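PDB 4P4G: shikimate 5-dehydrogenase AroE (5-dehydroshikimate reductase) from Mycobacterium tuberculosis, which probably catalyses the NADP-dependent reduction of 3-dehydroshikimate to shikimate, the fourth of seven steps on the way to chorismate. Local coordinates for residues D84-A89 with A101-I106; L121-G126 with T145-N150; R29-H34 with Q250-P255. All coordinates share one frame; numbering follows the deposited sequence.

Interaction 1: D84-A89 with A101-I106. With SKM ((3R,4S,5R)-3,4,5-trihydroxycyclohex-1-ene-1-carboxylic acid), chain C.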
loop_
_atom_site.group_PDB
_atom_site.type_symbol
_atom_site.label_atom_id
_atom_site.label_comp_id
_atom_site.label_asym_id
_atom_site.label_seq_id
_atom_site.Cartn_x
_atom_site.Cartn_y
_atom_site.Cartn_z
ATOM N N ASP A 84 4.504 12.308 -6.441
ATOM C CA ASP A 84 3.805 13.536 -6.796
ATOM C C ASP A 84 2.470 13.254 -7.473
ATOM O O ASP A 84 1.530 14.031 -7.340
ATOM C CB ASP A 84 4.668 14.421 -7.694
ATOM C CG ASP A 84 5.477 15.423 -6.910
ATOM O OD1 ASP A 84 5.152 15.637 -5.725
ATOM O OD2 ASP A 84 6.425 16.000 -7.481
ATOM N N LEU A 85 2.393 12.137 -8.190
ATOM C CA LEU A 85 1.173 11.753 -8.887
ATOM C C LEU A 85 0.129 11.192 -7.919
ATOM O O LEU A 85 -1.047 11.590 -7.956
ATOM C CB LEU A 85 1.492 10.724 -9.976
ATOM C CG LEU A 85 0.325 10.190 -10.809
ATOM C CD1 LEU A 85 -0.172 11.246 -11.798
ATOM C CD2 LEU A 85 0.740 8.900 -11.528
ATOM N N VAL A 86 0.566 10.263 -7.071
ATOM C CA VAL A 86 -0.298 9.602 -6.094
ATOM C C VAL A 86 -0.787 10.561 -5.021
ATOM O O VAL A 86 -1.966 10.559 -4.661
ATOM C CB VAL A 86 0.427 8.415 -5.424
ATOM C CG1 VAL A 86 -0.387 7.860 -4.273
ATOM C CG2 VAL A 86 0.682 7.334 -6.442
ATOM N N GLY A 87 0.111 11.391 -4.504
ATOM C CA GLY A 87 -0.282 12.310 -3.453
ATOM C C GLY A 87 -0.070 11.779 -2.053
ATOM O O GLY A 87 -0.533 12.381 -1.075
ATOM N N SER A 88 0.640 10.658 -1.945
ATOM C CA SER A 88 1.047 10.147 -0.647
ATOM C C SER A 88 2.341 9.384 -0.850
ATOM O O SER A 88 2.717 9.069 -1.992
ATOM C CB SER A 88 -0.032 9.250 -0.034
ATOM O OG SER A 88 -0.160 8.051 -0.770
ATOM N N ALA A 89 3.036 9.101 0.242
ATOM C CA ALA A 89 4.339 8.460 0.158
ATOM C C ALA A 89 4.461 7.413 1.234
ATOM O O ALA A 89 4.172 7.684 2.396
ATOM C CB ALA A 89 5.437 9.496 0.326
ATOM N N ALA A 101 10.676 11.662 -1.019
ATOM C CA ALA A 101 9.492 10.826 -0.870
ATOM C C ALA A 101 9.263 10.008 -2.131
ATOM O O ALA A 101 9.318 10.536 -3.252
ATOM C CB ALA A 101 8.267 11.675 -0.573
ATOM N N ASP A 102 8.988 8.725 -1.950
ATOM C CA ASP A 102 8.561 7.888 -3.062
ATOM C C ASP A 102 7.315 7.117 -2.660
ATOM O O ASP A 102 6.959 7.037 -1.476
ATOM C CB ASP A 102 9.675 6.925 -3.489
ATOM C CG ASP A 102 9.317 6.144 -4.756
ATOM O OD1 ASP A 102 8.584 6.695 -5.614
ATOM O OD2 ASP A 102 9.746 4.976 -4.886
ATOM N N ASN A 103 6.622 6.571 -3.648
ATOM C CA ASN A 103 5.516 5.687 -3.358
ATOM C C ASN A 103 5.721 4.358 -4.062
ATOM O O ASN A 103 5.634 4.277 -5.289
ATOM C CB ASN A 103 4.180 6.297 -3.772
ATOM C CG ASN A 103 3.016 5.531 -3.206
ATOM O OD1 ASN A 103 2.829 4.353 -3.525
ATOM N ND2 ASN A 103 2.229 6.178 -2.356
ATOM N N THR A 104 5.997 3.320 -3.284
ATOM C CA THR A 104 6.142 1.980 -3.847
ATOM C C THR A 104 4.894 1.102 -3.700
ATOM O O THR A 104 4.914 -0.057 -4.129
ATOM C CB THR A 104 7.357 1.236 -3.248
ATOM O OG1 THR A 104 7.074 0.885 -1.887
ATOM C CG2 THR A 104 8.605 2.110 -3.280
ATOM N N ASP A 105 3.819 1.635 -3.112
ATOM C CA ASP A 105 2.554 0.889 -2.998
ATOM C C ASP A 105 1.926 0.660 -4.376
ATOM O O ASP A 105 1.113 -0.253 -4.552
ATOM C CB ASP A 105 1.532 1.626 -2.118
ATOM C CG ASP A 105 1.862 1.570 -0.638
ATOM O OD1 ASP A 105 2.318 0.512 -0.156
ATOM O OD2 ASP A 105 1.654 2.604 0.045
ATOM N N ILE A 106 2.278 1.502 -5.344
ATOM C CA ILE A 106 1.845 1.293 -6.727
ATOM C C ILE A 106 2.376 -0.056 -7.209
ATOM O O ILE A 106 1.616 -0.866 -7.757
ATOM C CB ILE A 106 2.364 2.398 -7.655
ATOM C CG1 ILE A 106 1.826 3.763 -7.232
ATOM C CG2 ILE A 106 2.013 2.097 -9.108
ATOM C CD1 ILE A 106 2.622 4.915 -7.843
HETATM O O12 SKM C . 3.435 0.727 2.201
HETATM C C8 SKM C . 3.727 -0.298 3.147
HETATM C C6 SKM C . 2.440 -0.706 3.806
HETATM O O7 SKM C . 1.702 0.428 4.219
HETATM C C5 SKM C . 2.745 -1.506 4.967
HETATM C C4 SKM C . 3.925 -1.631 5.571
HETATM C C1 SKM C . 4.038 -2.513 6.802
HETATM O O2 SKM C . 5.149 -2.693 7.321
HETATM O O3 SKM C . 3.036 -3.064 7.293
HETATM C C10 SKM C . 5.212 -0.913 5.067
HETATM C C9 SKM C . 4.764 0.225 4.103
HETATM O O11 SKM C . 5.905 0.588 3.408
#

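Interaction 2: L121-G126 with T145-N150. With SO4 (sulfate ion), chain J.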
loop_
_atom_site.group_PDB
_atom_site.type_symbol
_atom_site.label_atom_id
_atom_site.label_comp_id
_atom_site.label_asym_id
_atom_site.label_seq_id
_atom_site.Cartn_x
_atom_site.Cartn_y
_atom_site.Cartn_z
ATOM N N LEU A 121 -12.820 -1.995 -8.540
ATOM C CA LEU A 121 -13.373 -1.296 -7.389
ATOM C C LEU A 121 -12.239 -1.029 -6.415
ATOM O O LEU A 121 -11.379 -1.889 -6.202
ATOM C CB LEU A 121 -14.418 -2.197 -6.734
ATOM C CG LEU A 121 -15.663 -1.688 -6.034
ATOM C CD1 LEU A 121 -16.450 -0.802 -6.956
ATOM C CD2 LEU A 121 -16.508 -2.894 -5.663
ATOM N N VAL A 122 -12.223 0.160 -5.819
ATOM C CA VAL A 122 -11.245 0.475 -4.783
ATOM C C VAL A 122 -12.023 0.905 -3.568
ATOM O O VAL A 122 -12.869 1.789 -3.661
ATOM C CB VAL A 122 -10.304 1.632 -5.204
ATOM C CG1 VAL A 122 -9.538 2.197 -3.994
ATOM C CG2 VAL A 122 -9.342 1.170 -6.300
ATOM N N LEU A 123 -11.751 0.276 -2.432
ATOM C CA LEU A 123 -12.389 0.694 -1.186
ATOM C C LEU A 123 -11.473 1.563 -0.353
ATOM O O LEU A 123 -10.334 1.183 -0.066
ATOM C CB LEU A 123 -12.780 -0.508 -0.346
ATOM C CG LEU A 123 -13.562 -1.623 -1.012
ATOM C CD1 LEU A 123 -13.961 -2.639 0.041
ATOM C CD2 LEU A 123 -14.768 -1.062 -1.727
ATOM N N GLY A 124 -11.980 2.727 0.034
ATOM C CA GLY A 124 -11.277 3.605 0.955
ATOM C C GLY A 124 -10.797 4.886 0.317
ATOM O O GLY A 124 -10.796 5.012 -0.906
ATOM N N SER A 125 -10.375 5.829 1.154
ATOM C CA SER A 125 -9.810 7.086 0.664
ATOM C C SER A 125 -8.602 7.510 1.500
ATOM O O SER A 125 -8.243 8.697 1.542
ATOM C CB SER A 125 -10.872 8.186 0.672
ATOM O OG SER A 125 -11.343 8.417 1.985
ATOM N N GLY A 126 -7.989 6.543 2.176
ATOM C CA GLY A 126 -6.785 6.787 2.956
ATOM C C GLY A 126 -5.538 6.842 2.093
ATOM O O GLY A 126 -5.622 6.955 0.870
ATOM N N THR A 145 -14.334 2.254 -9.860
ATOM C CA THR A 145 -15.321 2.855 -8.964
ATOM C C THR A 145 -14.691 2.963 -7.573
ATOM O O THR A 145 -14.167 1.983 -7.044
ATOM C CB THR A 145 -16.630 2.024 -8.935
ATOM O OG1 THR A 145 -17.230 2.008 -10.242
ATOM C CG2 THR A 145 -17.633 2.602 -7.931
ATOM N N VAL A 146 -14.698 4.166 -6.999
ATOM C CA VAL A 146 -14.165 4.392 -5.656
ATOM C C VAL A 146 -15.312 4.373 -4.656
ATOM O O VAL A 146 -16.273 5.126 -4.793
ATOM C CB VAL A 146 -13.451 5.750 -5.567
ATOM C CG1 VAL A 146 -13.043 6.065 -4.116
ATOM C CG2 VAL A 146 -12.237 5.761 -6.478
ATOM N N VAL A 147 -15.215 3.498 -3.663
ATOM C CA VAL A 147 -16.236 3.390 -2.623
ATOM C C VAL A 147 -15.586 3.807 -1.312
ATOM O O VAL A 147 -14.648 3.179 -0.860
ATOM C CB VAL A 147 -16.744 1.939 -2.467
ATOM C CG1 VAL A 147 -17.912 1.887 -1.486
ATOM C CG2 VAL A 147 -17.166 1.360 -3.807
ATOM N N ALA A 148 -16.083 4.866 -0.694
ATOM C CA ALA A 148 -15.487 5.309 0.560
ATOM C C ALA A 148 -16.518 5.991 1.428
ATOM O O ALA A 148 -17.592 6.366 0.952
ATOM C CB ALA A 148 -14.313 6.241 0.300
ATOM N N ARG A 149 -16.179 6.157 2.703
ATOM C CA ARG A 149 -17.056 6.845 3.641
ATOM C C ARG A 149 -16.912 8.352 3.481
ATOM O O ARG A 149 -17.848 9.108 3.728
ATOM C CB ARG A 149 -16.736 6.433 5.081
ATOM C CG ARG A 149 -16.995 4.961 5.385
ATOM C CD ARG A 149 -16.562 4.612 6.800
ATOM N NE ARG A 149 -15.114 4.447 6.892
ATOM C CZ ARG A 149 -14.457 4.269 8.034
ATOM N NH1 ARG A 149 -15.121 4.243 9.183
ATOM N NH2 ARG A 149 -13.137 4.120 8.026
ATOM N N ASN A 150 -15.727 8.790 3.069
ATOM C CA ASN A 150 -15.458 10.218 2.936
ATOM C C ASN A 150 -15.630 10.677 1.492
ATOM O O ASN A 150 -14.727 10.516 0.673
ATOM C CB ASN A 150 -14.038 10.530 3.437
ATOM C CG ASN A 150 -13.761 12.014 3.540
ATOM O OD1 ASN A 150 -14.197 12.805 2.704
ATOM N ND2 ASN A 150 -13.025 12.403 4.577
HETATM S S SO4 J . -12.809 5.842 4.136
HETATM O O1 SO4 J . -13.711 4.744 3.786
HETATM O O2 SO4 J . -13.159 7.065 3.409
HETATM O O3 SO4 J . -12.928 6.115 5.572
HETATM O O4 SO4 J . -11.405 5.483 3.878
#

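Interaction 3: R29-H34 with Q250-P255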
loop_
_atom_site.group_PDB
_atom_site.type_symbol
_atom_site.label_atom_id
_atom_site.label_comp_id
_atom_site.label_asym_id
_atom_site.label_seq_id
_atom_site.Cartn_x
_atom_site.Cartn_y
_atom_site.Cartn_z
ATOM N N ARG A 29 20.722 -9.077 4.588
ATOM C CA ARG A 29 21.612 -10.231 4.717
ATOM C C ARG A 29 21.987 -10.853 3.364
ATOM O O ARG A 29 23.133 -11.225 3.137
ATOM C CB ARG A 29 20.987 -11.284 5.638
ATOM C CG ARG A 29 20.925 -10.857 7.099
ATOM C CD ARG A 29 20.604 -12.042 8.003
ATOM N NE ARG A 29 19.301 -12.629 7.699
ATOM C CZ ARG A 29 18.155 -12.218 8.237
ATOM N NH1 ARG A 29 18.158 -11.218 9.108
ATOM N NH2 ARG A 29 17.009 -12.811 7.911
ATOM N N ALA A 30 21.012 -10.972 2.468
ATOM C CA ALA A 30 21.272 -11.493 1.123
ATOM C C ALA A 30 22.242 -10.604 0.339
ATOM O O ALA A 30 23.026 -11.099 -0.479
ATOM C CB ALA A 30 19.971 -11.652 0.361
ATOM N N LEU A 31 22.173 -9.296 0.587
ATOM C CA LEU A 31 23.029 -8.330 -0.101
ATOM C C LEU A 31 24.391 -8.171 0.569
ATOM O O LEU A 31 25.228 -7.402 0.092
ATOM C CB LEU A 31 22.339 -6.962 -0.169
ATOM C CG LEU A 31 21.096 -6.860 -1.055
ATOM C CD1 LEU A 31 20.400 -5.503 -0.891
ATOM C CD2 LEU A 31 21.481 -7.102 -2.510
ATOM N N GLY A 32 24.612 -8.867 1.678
ATOM C CA GLY A 32 25.877 -8.758 2.387
ATOM C C GLY A 32 26.006 -7.517 3.254
ATOM O O GLY A 32 27.113 -7.147 3.654
ATOM N N LEU A 33 24.877 -6.883 3.549
ATOM C CA LEU A 33 24.828 -5.718 4.431
ATOM C C LEU A 33 24.492 -6.172 5.852
ATOM O O LEU A 33 23.480 -5.768 6.423
ATOM C CB LEU A 33 23.752 -4.750 3.941
ATOM C CG LEU A 33 23.828 -4.340 2.474
ATOM C CD1 LEU A 33 22.615 -3.509 2.092
ATOM C CD2 LEU A 33 25.095 -3.569 2.201
ATOM N N HIS A 34 25.353 -7.002 6.428
ATOM C CA HIS A 34 24.991 -7.768 7.622
ATOM C C HIS A 34 24.781 -6.998 8.933
ATOM O O HIS A 34 24.097 -7.496 9.829
ATOM C CB HIS A 34 25.973 -8.933 7.821
ATOM C CG HIS A 34 25.818 -10.025 6.807
ATOM N ND1 HIS A 34 24.823 -10.975 6.887
ATOM C CD2 HIS A 34 26.524 -10.312 5.687
ATOM C CE1 HIS A 34 24.924 -11.804 5.861
ATOM N NE2 HIS A 34 25.945 -11.420 5.115
ATOM N N GLN A 250 15.913 1.488 -3.033
ATOM C CA GLN A 250 16.191 2.879 -2.705
ATOM C C GLN A 250 17.021 3.032 -1.435
ATOM O O GLN A 250 17.816 3.962 -1.328
ATOM C CB GLN A 250 14.898 3.684 -2.633
ATOM C CG GLN A 250 14.299 3.955 -4.014
ATOM C CD GLN A 250 12.920 4.539 -3.934
ATOM O OE1 GLN A 250 12.755 5.758 -3.916
ATOM N NE2 GLN A 250 11.912 3.675 -3.883
ATOM N N PHE A 251 16.831 2.128 -0.475
ATOM C CA PHE A 251 17.615 2.168 0.763
ATOM C C PHE A 251 19.060 1.703 0.531
ATOM O O PHE A 251 19.989 2.219 1.154
ATOM C CB PHE A 251 16.955 1.319 1.865
ATOM C CG PHE A 251 15.612 1.843 2.335
ATOM C CD1 PHE A 251 15.145 3.084 1.917
ATOM C CD2 PHE A 251 14.819 1.085 3.198
ATOM C CE1 PHE A 251 13.911 3.568 2.345
ATOM C CE2 PHE A 251 13.570 1.568 3.628
ATOM C CZ PHE A 251 13.126 2.809 3.196
ATOM N N THR A 252 19.253 0.745 -0.375
ATOM C CA THR A 252 20.574 0.111 -0.538
ATOM C C THR A 252 21.366 0.553 -1.768
ATOM O O THR A 252 22.594 0.455 -1.770
ATOM C CB THR A 252 20.474 -1.433 -0.587
ATOM O OG1 THR A 252 19.793 -1.831 -1.786
ATOM C CG2 THR A 252 19.728 -1.964 0.631
ATOM N N GLY A 253 20.675 1.011 -2.811
ATOM C CA GLY A 253 21.321 1.309 -4.083
ATOM C C GLY A 253 21.626 0.065 -4.907
ATOM O O GLY A 253 22.339 0.142 -5.902
ATOM N N LEU A 254 21.087 -1.080 -4.485
ATOM C CA LEU A 254 21.352 -2.373 -5.126
ATOM C C LEU A 254 20.038 -2.983 -5.607
ATOM O O LEU A 254 18.978 -2.598 -5.127
ATOM C CB LEU A 254 22.004 -3.325 -4.115
ATOM C CG LEU A 254 23.444 -2.994 -3.711
ATOM C CD1 LEU A 254 23.792 -3.602 -2.365
ATOM C CD2 LEU A 254 24.419 -3.484 -4.764
ATOM N N PRO A 255 20.102 -3.948 -6.547
ATOM C CA PRO A 255 18.865 -4.603 -6.997
ATOM C C PRO A 255 18.260 -5.408 -5.857
ATOM O O PRO A 255 18.995 -5.980 -5.048
ATOM C CB PRO A 255 19.347 -5.566 -8.094
ATOM C CG PRO A 255 20.751 -5.119 -8.439
ATOM C CD PRO A 255 21.295 -4.538 -7.175
#

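Interaction 1: D84-A89 with A101-I106
V86, in the last turn of helix 81-86, meets I106, at the start of helix 105-113, through CG2, and N103, just ahead of that helix, through CG1. CG2 presses on I106 CD1 at 3.4 Å, tighter than usual van der Waals contact, the two side chains sliding past each other in opposite directions. The V86 and N103 side chains cross at about a right angle, CG1 (anti to the backbone N, chi1 172°) coming within 3.7 Å of ND2. After G87, whose positive phi ends the helix, the S88 carbonyl takes the one hydrogen bond between the segments, N103 ND2 to S88 O at 3.0 Å. It is nearly straight at hydrogen (170°) and lies in the amide plane of N103, yet the donor sits well above the carbonyl plane. S88 OG turns instead to G127 O. At the other end of the same amide, N103 OD1 weakly accepts from D105 N and I106 N. This capping turn links hairpin 91-95/98-102 to helix 105-113, whose first residue, D105, is in the shikimate pocket: OD1 accepts from shikimate O12 at 2.6 Å and OD2 is salt-bridged to K69. A89 finishes the segment, its CB 3.7 Å from A101 CB and its CA 3.4 Å from D102 O.

Interaction 2: L121-G126 with T145-N150
In the beta-alpha-beta unit formed by strand 119-123, helix 129-139 and strand 143-148, the two strands pair in parallel, L121 beside T145, V122 beside V146 and L123 beside V147. Three backbone bonds join them: V122 N to T145 O, V147 N to V122 O, and G124 N to V147 O at 2.8 Å. On the face holding L121 and L123, L121 CD1 crowds T145 CB at 3.5 Å, the two side chains lying side by side. V147 touches both leucines, CG2 lying 3.9 Å from L121 CD1 and CB meeting L123 CD2. Beyond the strands comes G124, whose positive phi suits glycine; with G126 it matches the GxGxxA pattern of a Rossmann-type dinucleotide fold, consistent with NADP binding here. A sulfate ion, probably from the crystallisation liquor, bridges the two loops. S125 OG, standing between the backbone N and the carbonyl carbon (chi1 61°), bonds to sulfate O2 at 2.7 Å, and S125 N reaches O4 at 2.9 Å. From the other segment R149 N donates to O1 at 3.0 Å and N150 N to O2 at 3.1 Å. The R149 side chain, bent at chi3, brings NE back to the ion through two weak bonds. N150 OD1 caps helix 151-163 at K153 N.

Interaction 3: R29-H34 with Q250-P255
L31 and T252 point tip to tip where the ends of helices 20-30 and 236-252 meet. L31 CD1 comes within 3.8 Å of T252 OG1 and 3.9 Å of T252 CG2. Its other methyl, CD2, turns to the chain beyond the second helix, 3.7 Å from P255 O and 4.1 Å from L254 CB; there the L31 and L254 side chains slide past each other in opposite directions. L33 approaches from a second side, crossing T252 at a slant, with CD1 3.6 Å from T252 CG2, so the threonine methyl meets both leucines. That methyl is anti to the carbonyl carbon, while OG1 (chi1 67°) stands between the backbone N and the carbonyl carbon. From there OG1 accepts from L254 N at 3.1 Å, an ST turn, and also bonds to V248 O one helical turn back. Both helices end at a glycine with positive phi: G32 closes the first in a Schellman motif, and G253 follows the second. Y28, from helix 20-30, also touches L33 and T252. With the threonine hydroxyl engaged in its own helix end, the two segments meet by van der Waals contact of leucine methyls, including against T252 OG1 and P255 O, in a small contact near the surface.

From the N terminus the chain first passes 29-34, whose partner 250-255 follows with 215 residues in between; interaction 3 therefore closes a long loop holding both other contacts and joins the ends of helices 20-30 and 236-252. Within it, interaction 1 closes a short hairpin-bearing loop, tying the end of helix 81-86 to strand 98-102 and the start of helix 105-113. That helix leads into strand 119-123, where interaction 2 opens, closing after helix 129-139; interactions 1 and 2 are in series and do not cross. Interaction 1 meets interaction 3 through D102 OD2 and Q250 NE2, 2.7 Å apart, probably hydrogen-bonded. Interaction 2 lies in the parallel sheet, its centre about 36 Å from that of interaction 3.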